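Local coordinates for hypothetical protein APC35681 (Geobacillus stearothermophilus, PDB 1RFZ), which is of experimentally unknown function but belongs to the phosphatidylglycerophosphatase A family and may share that lipid phosphatase activity, at residues N2-S5 / E6-N10. Numbering follows the deposited sequence.
Sequences NAMS and EFIMN
Met9 N reaches back one turn to Ser5 O in a hydrogen bond of 3.0 Å. Phe7 N likewise reaches back four residues to Ala3 O, also 3.0 Å. Ile8 N to Met4 O adds a further backbone bond, with the oxygen less surely placed, and Glu6 N to Asn2 O is weak at 3.5 Å. These bonds form the short alpha helix 2-9, which stands off the body of its own chain at the N-terminus.

Outside the backbone, selenomethionine Met4 does most of the side-chain work. With CG anti to the backbone N (chi1 -179°) and the chain bent beyond it, its selenium comes alongside Phe7, 4.1 Å from CD2. Selenium and ring make an oblique Met-aromatic contact, 5.3 Å from SE to the ring centroid. The Phe7 side chain runs the same way as Met4, whereas Ile8 crosses it, CD1 lying 4.0 Å from Met4 CG. Shortening Ile8 to an alanine removes CD1, which would probably leave Met4 CG without this methyl neighbour and bare part of Ile89 of the second subunit, on which Ile8 packs. Met9 packs on that same Ile89, and Met4 and Ser5 on Arg92 of the second subunit, while Glu6 meets Ala164 of a third.

The chemistry is thus divided: main-chain bonds hold the helical turns, while the side chains of Met4, Ile8 and Met9 pack against the second subunit, and Met4 also touches Phe7 and Ile8 of its own helix.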
loop_
_atom_site.group_PDB
_atom_site.type_symbol
_atom_site.label_atom_id
_atom_site.label_comp_id
_atom_site.label_asym_id
_atom_site.label_seq_id
_atom_site.Cartn_x
_atom_site.Cartn_y
_atom_site.Cartn_z
ATOM N N ASN A 2 -16.356 -24.816 -8.955
ATOM C CA ASN A 2 -15.555 -23.950 -9.825
ATOM C C ASN A 2 -16.472 -22.911 -10.476
ATOM O O ASN A 2 -16.094 -21.745 -10.650
ATOM C CB ASN A 2 -14.854 -24.773 -10.915
ATOM C CG ASN A 2 -14.020 -23.910 -11.860
ATOM O OD1 ASN A 2 -14.543 -23.022 -12.542
ATOM N ND2 ASN A 2 -12.717 -24.173 -11.903
ATOM N N ALA A 3 -17.677 -23.354 -10.836
ATOM C CA ALA A 3 -18.672 -22.484 -11.452
ATOM C C ALA A 3 -19.494 -21.775 -10.368
ATOM O O ALA A 3 -20.032 -20.691 -10.605
ATOM C CB ALA A 3 -19.572 -23.296 -12.364
HETATM N N MSE A 4 -19.594 -22.395 -9.187
HETATM C CA MSE A 4 -20.311 -21.796 -8.062
HETATM C C MSE A 4 -19.432 -20.638 -7.569
HETATM O O MSE A 4 -19.904 -19.621 -7.033
HETATM C CB MSE A 4 -20.503 -22.817 -6.940
HETATM C CG MSE A 4 -21.259 -22.263 -5.749
HETATM SE SE MSE A 4 -22.992 -21.521 -6.236
HETATM C CE MSE A 4 -24.127 -22.991 -5.710
ATOM N N SER A 5 -18.134 -20.812 -7.780
ATOM C CA SER A 5 -17.142 -19.827 -7.397
ATOM C C SER A 5 -17.433 -18.575 -8.210
ATOM O O SER A 5 -17.656 -17.500 -7.657
ATOM C CB SER A 5 -15.746 -20.370 -7.722
ATOM O OG SER A 5 -14.723 -19.558 -7.180
ATOM N N GLU A 6 -17.443 -18.742 -9.531
ATOM C CA GLU A 6 -17.711 -17.651 -10.462
ATOM C C GLU A 6 -19.053 -16.989 -10.209
ATOM O O GLU A 6 -19.145 -15.770 -10.256
ATOM C CB GLU A 6 -17.676 -18.148 -11.906
ATOM C CG GLU A 6 -16.438 -18.935 -12.266
ATOM C CD GLU A 6 -16.140 -18.870 -13.746
ATOM O OE1 GLU A 6 -17.071 -18.550 -14.518
ATOM O OE2 GLU A 6 -14.981 -19.144 -14.137
ATOM N N PHE A 7 -20.092 -17.784 -9.949
ATOM C CA PHE A 7 -21.413 -17.217 -9.695
ATOM C C PHE A 7 -21.392 -16.323 -8.456
ATOM O O PHE A 7 -21.904 -15.203 -8.477
ATOM C CB PHE A 7 -22.472 -18.316 -9.515
ATOM C CG PHE A 7 -23.812 -17.790 -9.052
ATOM C CD1 PHE A 7 -24.629 -17.063 -9.916
ATOM C CD2 PHE A 7 -24.220 -17.957 -7.740
ATOM C CE1 PHE A 7 -25.831 -16.507 -9.488
ATOM C CE2 PHE A 7 -25.415 -17.410 -7.296
ATOM C CZ PHE A 7 -26.228 -16.677 -8.177
ATOM N N ILE A 8 -20.795 -16.817 -7.379
ATOM C CA ILE A 8 -20.714 -16.048 -6.147
ATOM C C ILE A 8 -19.919 -14.751 -6.304
ATOM O O ILE A 8 -20.379 -13.683 -5.905
ATOM C CB ILE A 8 -20.078 -16.880 -5.016
ATOM C CG1 ILE A 8 -20.911 -18.147 -4.779
ATOM C CG2 ILE A 8 -19.995 -16.050 -3.749
ATOM C CD1 ILE A 8 -20.430 -19.009 -3.626
HETATM N N MSE A 9 -18.730 -14.839 -6.892
HETATM C CA MSE A 9 -17.882 -13.666 -7.065
HETATM C C MSE A 9 -18.367 -12.640 -8.075
HETATM O O MSE A 9 -17.919 -11.501 -8.050
HETATM C CB MSE A 9 -16.445 -14.083 -7.401
HETATM C CG MSE A 9 -15.683 -14.697 -6.218
HETATM SE SE MSE A 9 -15.839 -13.695 -4.539
HETATM C CE MSE A 9 -17.095 -14.816 -3.626
ATOM N N ASN A 10 -19.287 -13.030 -8.952
ATOM C CA ASN A 10 -19.826 -12.109 -9.945
ATOM C C ASN A 10 -21.181 -11.559 -9.534
ATOM O O ASN A 10 -21.844 -10.887 -10.329
ATOM C CB ASN A 10 -19.976 -12.794 -11.293
ATOM C CG ASN A 10 -18.663 -13.289 -11.841
ATOM O OD1 ASN A 10 -17.587 -12.909 -11.371
ATOM N ND2 ASN A 10 -18.739 -14.143 -12.856
#